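DTDP-4-dehydrorhamnose reductase, rfbD ortholog (Clostridium acetobutylicum, PDB 1VL0) probably catalyses the NAD(P)H-dependent reduction of dTDP-6-deoxy-L-lyxo-4-hexulose to dTDP-L-rhamnose in carbohydrate biosynthesis. Local coordinates at residues 173-178 against 231-236; 214-219 against 265-270. One frame throughout, in Å; residues are numbered along the deposited sequence.

In the fold
The two contacts belong to different parts of this extended short-chain dehydrogenase/reductase. Interaction 1 packs helix 170-180 against helix 226-237, beside the small parallel sheet of strands 183-187 and 242-246. Interaction 2 joins strand 214-217, which pairs with strand 155-164 of the large sheet, to the short helix 266-270. Their centres are 29 Å apart, their nearest atoms are about 15 Å apart, and they do not touch. Along the chain their segments alternate. Neither contact touches the bound NADH (1,4-dihydronicotinamide adenine dinucleotide, NAI). The side chain of Thr219 in interaction 2 is about 8 Å from the bound NAI. The side chain of Ile233 in interaction 1 is about 12 Å from the bound NAI.

Interaction 1: 173-178 against 231-236; sequences TMINLG and VEIFRL
Helix 170-180 packs on helix 226-237 in an apolar contact, in which Met174 and Ile175 of one meet Ile233 and Phe234 of the other. The axes of segments 173-178 and 231-236 come within 10.1 Å and cross at -66°. Phe234 reaches across to the other helix. Its ring points its edge at the backbone there, and CE1 lies 3.2 Å from Met174 O, near the plane of the ring. That carbonyl also accepts the helical bond from Gly178 N. Gly178 CA sits 3.9 Å from Phe234 CE1, so the absence of a side chain lets the ring come close to the helix. Met174 is a selenomethionine. Its CB packs 3.9 Å from Phe234 CZ. The chain then bends at chi2 (-54°) and chi3 (106°), and its end turns away from the other helix. SE stays beside the ring in an oblique Met-aromatic contact, 5.2 Å from the centroid of Phe234. Ile233 fills in with both branches. Its CD1 lies 4.0 Å from Met174 CG, while its CG2 meets Ile175 CG1, also at 4.0 Å. With CG2 anti to the backbone N and CG1 beside it, the two branches diverge, CG1 leading to Met174 and CG2 to Ile175. In each of these aliphatic pairs the side chains cross at about a right angle. Strand 183-187 adds to the packing: Leu184 touches both Met174 and Phe234, and Val186 touches Met174. Ile239 touches Ile175 and Phe234, and Leu290 of helix 279-290 packs on Ile175.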
loop_
_atom_site.group_PDB
_atom_site.type_symbol
_atom_site.label_atom_id
_atom_site.label_comp_id
_atom_site.label_asym_id
_atom_site.label_seq_id
_atom_site.Cartn_x
_atom_site.Cartn_y
_atom_site.Cartn_z
ATOM N N THR A 173 10.990 9.256 36.083
ATOM C CA THR A 173 12.093 10.197 35.923
ATOM C C THR A 173 11.880 11.516 36.664
ATOM O O THR A 173 12.740 11.951 37.421
ATOM C CB THR A 173 12.289 10.443 34.439
ATOM O OG1 THR A 173 12.713 9.211 33.839
ATOM C CG2 THR A 173 13.425 11.429 34.165
HETATM N N MSE A 174 10.736 12.145 36.420
HETATM C CA MSE A 174 10.374 13.363 37.099
HETATM C C MSE A 174 10.347 13.211 38.601
HETATM O O MSE A 174 10.808 14.091 39.291
HETATM C CB MSE A 174 8.993 13.836 36.655
HETATM C CG MSE A 174 8.988 14.570 35.353
HETATM SE SE MSE A 174 10.248 16.145 35.260
HETATM C CE MSE A 174 11.533 15.301 34.134
ATOM N N ILE A 175 9.747 12.126 39.090
ATOM C CA ILE A 175 9.691 11.825 40.525
ATOM C C ILE A 175 11.070 11.755 41.093
ATOM O O ILE A 175 11.330 12.373 42.109
ATOM C CB ILE A 175 8.877 10.527 40.820
ATOM C CG1 ILE A 175 7.388 10.824 40.639
ATOM C CG2 ILE A 175 9.091 10.056 42.261
ATOM C CD1 ILE A 175 6.450 9.609 40.569
ATOM N N ASN A 176 11.976 11.045 40.435
ATOM C CA ASN A 176 13.346 10.927 40.951
ATOM C C ASN A 176 14.078 12.243 40.919
ATOM O O ASN A 176 14.746 12.628 41.868
ATOM C CB ASN A 176 14.079 9.825 40.203
ATOM C CG ASN A 176 13.502 8.449 40.521
ATOM O OD1 ASN A 176 12.889 8.260 41.585
ATOM N ND2 ASN A 176 13.675 7.488 39.606
ATOM N N LEU A 177 13.986 12.936 39.809
ATOM C CA LEU A 177 14.663 14.215 39.708
ATOM C C LEU A 177 14.122 15.216 40.733
ATOM O O LEU A 177 14.851 16.032 41.278
ATOM C CB LEU A 177 14.502 14.806 38.297
ATOM C CG LEU A 177 15.279 14.103 37.182
ATOM C CD1 LEU A 177 14.929 14.724 35.860
ATOM C CD2 LEU A 177 16.791 14.142 37.444
ATOM N N GLY A 178 12.815 15.149 40.944
ATOM C CA GLY A 178 12.118 16.082 41.780
ATOM C C GLY A 178 12.487 15.905 43.227
ATOM O O GLY A 178 12.486 16.879 43.966
ATOM N N VAL A 231 4.277 19.381 36.018
ATOM C CA VAL A 231 3.571 20.146 37.027
ATOM C C VAL A 231 2.452 19.313 37.662
ATOM O O VAL A 231 2.248 19.348 38.883
ATOM C CB VAL A 231 3.017 21.469 36.406
ATOM C CG1 VAL A 231 2.063 22.196 37.368
ATOM C CG2 VAL A 231 4.169 22.385 36.100
ATOM N N GLU A 232 1.737 18.540 36.861
ATOM C CA GLU A 232 0.682 17.700 37.409
ATOM C C GLU A 232 1.261 16.551 38.211
ATOM O O GLU A 232 0.719 16.226 39.248
ATOM C CB GLU A 232 -0.244 17.211 36.316
ATOM C CG GLU A 232 -1.392 16.304 36.763
ATOM C CD GLU A 232 -2.498 17.023 37.524
ATOM O OE1 GLU A 232 -2.426 18.252 37.753
ATOM O OE2 GLU A 232 -3.468 16.335 37.871
ATOM N N ILE A 233 2.351 15.953 37.742
ATOM C CA ILE A 233 3.033 14.868 38.493
ATOM C C ILE A 233 3.393 15.334 39.916
ATOM O O ILE A 233 3.137 14.624 40.909
ATOM C CB ILE A 233 4.314 14.405 37.768
ATOM C CG1 ILE A 233 3.970 13.603 36.481
ATOM C CG2 ILE A 233 5.166 13.525 38.663
ATOM C CD1 ILE A 233 5.106 13.510 35.465
ATOM N N PHE A 234 3.996 16.523 40.008
ATOM C CA PHE A 234 4.423 17.063 41.306
ATOM C C PHE A 234 3.240 17.545 42.189
ATOM O O PHE A 234 3.247 17.352 43.415
ATOM C CB PHE A 234 5.471 18.166 41.094
ATOM C CG PHE A 234 6.737 17.668 40.439
ATOM C CD1 PHE A 234 7.364 16.500 40.890
ATOM C CD2 PHE A 234 7.295 18.358 39.365
ATOM C CE1 PHE A 234 8.525 16.046 40.287
ATOM C CE2 PHE A 234 8.482 17.917 38.751
ATOM C CZ PHE A 234 9.097 16.756 39.212
ATOM N N ARG A 235 2.190 18.072 41.548
ATOM C CA ARG A 235 0.946 18.324 42.254
ATOM C C ARG A 235 0.352 17.058 42.888
ATOM O O ARG A 235 -0.048 17.051 44.065
ATOM C CB ARG A 235 -0.074 18.977 41.338
ATOM C CG ARG A 235 -1.283 19.530 42.067
ATOM C CD ARG A 235 -2.481 19.867 41.191
ATOM N NE ARG A 235 -3.135 18.678 40.623
ATOM C CZ ARG A 235 -4.050 17.934 41.242
ATOM N NH1 ARG A 235 -4.455 18.212 42.452
ATOM N NH2 ARG A 235 -4.541 16.864 40.652
ATOM N N LEU A 236 0.342 15.979 42.140
ATOM C CA LEU A 236 -0.223 14.714 42.628
ATOM C C LEU A 236 0.623 14.041 43.708
ATOM O O LEU A 236 0.085 13.404 44.632
ATOM C CB LEU A 236 -0.417 13.756 41.452
ATOM C CG LEU A 236 -1.595 14.020 40.508
ATOM C CD1 LEU A 236 -1.451 13.174 39.250
ATOM C CD2 LEU A 236 -2.939 13.752 41.163
#

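Interaction 2: 214-219 against 265-270; sequences GTFHCT and NYMLEL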
loop_
_atom_site.group_PDB
_atom_site.type_symbol
_atom_site.label_atom_id
_atom_site.label_comp_id
_atom_site.label_asym_id
_atom_site.label_seq_id
_atom_site.Cartn_x
_atom_site.Cartn_y
_atom_site.Cartn_z
ATOM N N GLY A 214 -7.439 -2.352 11.159
ATOM C CA GLY A 214 -7.035 -1.085 10.598
ATOM C C GLY A 214 -5.998 -0.384 11.438
ATOM O O GLY A 214 -5.373 -0.980 12.294
ATOM N N THR A 215 -5.861 0.906 11.198
ATOM C CA THR A 215 -4.934 1.732 11.904
ATOM C C THR A 215 -5.663 2.661 12.858
ATOM O O THR A 215 -6.560 3.387 12.436
ATOM C CB THR A 215 -4.093 2.531 10.885
ATOM O OG1 THR A 215 -3.310 1.605 10.095
ATOM C CG2 THR A 215 -3.078 3.456 11.561
ATOM N N PHE A 216 -5.242 2.641 14.126
ATOM C CA PHE A 216 -5.859 3.445 15.183
ATOM C C PHE A 216 -4.818 4.281 15.902
ATOM O O PHE A 216 -3.783 3.778 16.241
ATOM C CB PHE A 216 -6.531 2.557 16.231
ATOM C CG PHE A 216 -7.635 1.700 15.659
ATOM C CD1 PHE A 216 -7.332 0.514 15.002
ATOM C CD2 PHE A 216 -8.957 2.127 15.699
ATOM C CE1 PHE A 216 -8.408 -0.321 14.424
ATOM C CE2 PHE A 216 -9.983 1.327 15.134
ATOM C CZ PHE A 216 -9.694 0.150 14.484
ATOM N N HIS A 217 -5.162 5.512 16.213
ATOM C CA HIS A 217 -4.487 6.296 17.243
ATOM C C HIS A 217 -5.087 5.995 18.609
ATOM O O HIS A 217 -6.298 5.823 18.766
ATOM C CB HIS A 217 -4.656 7.789 16.934
ATOM C CG HIS A 217 -3.904 8.230 15.726
ATOM N ND1 HIS A 217 -4.040 9.494 15.176
ATOM C CD2 HIS A 217 -3.043 7.556 14.926
ATOM C CE1 HIS A 217 -3.235 9.587 14.132
ATOM N NE2 HIS A 217 -2.638 8.427 13.947
ATOM N N CYS A 218 -4.215 5.866 19.609
ATOM C CA CYS A 218 -4.631 5.581 20.972
ATOM C C CYS A 218 -3.726 6.268 21.978
ATOM O O CYS A 218 -2.740 5.674 22.455
ATOM C CB CYS A 218 -4.641 4.077 21.242
ATOM S SG CYS A 218 -5.352 3.807 22.869
ATOM N N THR A 219 -4.032 7.547 22.234
ATOM C CA THR A 219 -3.556 8.244 23.391
ATOM C C THR A 219 -4.764 8.633 24.302
ATOM O O THR A 219 -5.938 8.601 23.895
ATOM C CB THR A 219 -2.754 9.501 22.999
ATOM O OG1 THR A 219 -3.571 10.400 22.231
ATOM C CG2 THR A 219 -1.606 9.142 22.100
ATOM N N ASN A 265 -7.904 10.323 18.482
ATOM C CA ASN A 265 -8.328 8.955 18.423
ATOM C C ASN A 265 -9.573 8.874 17.540
ATOM O O ASN A 265 -10.652 8.363 17.962
ATOM C CB ASN A 265 -8.672 8.403 19.821
ATOM C CG ASN A 265 -7.466 8.168 20.743
ATOM O OD1 ASN A 265 -6.340 8.619 20.531
ATOM N ND2 ASN A 265 -7.734 7.499 21.813
ATOM N N TYR A 266 -9.410 9.265 16.276
ATOM C CA TYR A 266 -10.536 9.444 15.316
ATOM C C TYR A 266 -11.190 8.140 14.881
ATOM O O TYR A 266 -12.401 8.007 14.814
ATOM C CB TYR A 266 -10.026 10.216 14.122
ATOM C CG TYR A 266 -11.073 10.893 13.280
ATOM C CD1 TYR A 266 -12.199 11.460 13.825
ATOM C CD2 TYR A 266 -10.907 10.968 11.894
ATOM C CE1 TYR A 266 -13.159 12.086 13.001
ATOM C CE2 TYR A 266 -11.818 11.555 11.091
ATOM C CZ TYR A 266 -12.952 12.132 11.648
ATOM O OH TYR A 266 -13.841 12.740 10.790
HETATM N N MSE A 267 -10.387 7.132 14.644
HETATM C CA MSE A 267 -10.957 5.831 14.229
HETATM C C MSE A 267 -11.769 5.197 15.312
HETATM O O MSE A 267 -12.776 4.517 15.038
HETATM C CB MSE A 267 -9.840 4.884 13.791
HETATM C CG MSE A 267 -9.304 5.223 12.418
HETATM SE SE MSE A 267 -10.556 4.560 11.033
HETATM C CE MSE A 267 -10.404 2.640 11.357
ATOM N N LEU A 268 -11.345 5.372 16.556
ATOM C CA LEU A 268 -12.177 4.940 17.681
ATOM C C LEU A 268 -13.496 5.690 17.757
ATOM O O LEU A 268 -14.573 5.076 17.882
ATOM C CB LEU A 268 -11.409 5.045 18.985
ATOM C CG LEU A 268 -10.334 3.974 19.196
ATOM C CD1 LEU A 268 -9.570 4.274 20.489
ATOM C CD2 LEU A 268 -10.911 2.553 19.240
ATOM N N GLU A 269 -13.421 7.010 17.628
ATOM C CA GLU A 269 -14.611 7.863 17.601
ATOM C C GLU A 269 -15.582 7.500 16.478
ATOM O O GLU A 269 -16.781 7.518 16.654
ATOM C CB GLU A 269 -14.203 9.320 17.428
ATOM C CG GLU A 269 -13.472 9.930 18.612
ATOM C CD GLU A 269 -12.935 11.361 18.297
ATOM O OE1 GLU A 269 -13.214 11.892 17.228
ATOM O OE2 GLU A 269 -12.222 11.962 19.126
ATOM N N LEU A 270 -15.044 7.170 15.311
ATOM C CA LEU A 270 -15.856 6.855 14.148
ATOM C C LEU A 270 -16.384 5.416 14.148
ATOM O O LEU A 270 -17.205 5.091 13.298
ATOM C CB LEU A 270 -15.034 7.046 12.869
ATOM C CG LEU A 270 -14.525 8.425 12.441
ATOM C CD1 LEU A 270 -13.619 8.239 11.238
ATOM C CD2 LEU A 270 -15.670 9.336 12.131
HETATM O O HOH W 1 -8.441 5.956 17.068
#
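The amide of Asn265 grips the backbone of Thr219 with both of its ends. OD1 accepts from Thr219 N at 3.1 Å, in the carbonyl plane and on a lone pair, with an N-H...O angle of 160°. ND2 donates to Thr219 O at 3.0 Å, a more bent bond of 134°, with the acceptor tilted out of the amide plane. Asn265 CG lies beside the backbone N (chi1 -71°), which carries the amide across to the residues that follow strand 214-217.

Further along, the side chains of Phe216 and Met267 cross at about a right angle. The ring meets selenomethionine Met267 obliquely, with CD2 3.5 Å from Met267 CB. The bent chain of Met267 curls back, and its CE lies 4.0 Å from Phe216 CE2. Leu268 also crosses Phe216. A water donates to His217 O (2.7 Å) and accepts from Leu268 N (3.0 Å).

Strand 214-217 pairs with strand 155-164 of the large sheet, and Met267 also packs on Ile92 of a second subunit. His217 NE2 is hydrogen-bonded to Arg159 NH1, and Thr219 OG1 to an unidentified ligand, probably from the crystallisation liquor.

Three hydrogen bonds, two to Thr219 and one from ND2 to Asp274 OD1, should fix the rotation of the buried Asn265 amide. With the water bridge, they tie the start of helix 266-270 to the residues around the end of the strand and just after it.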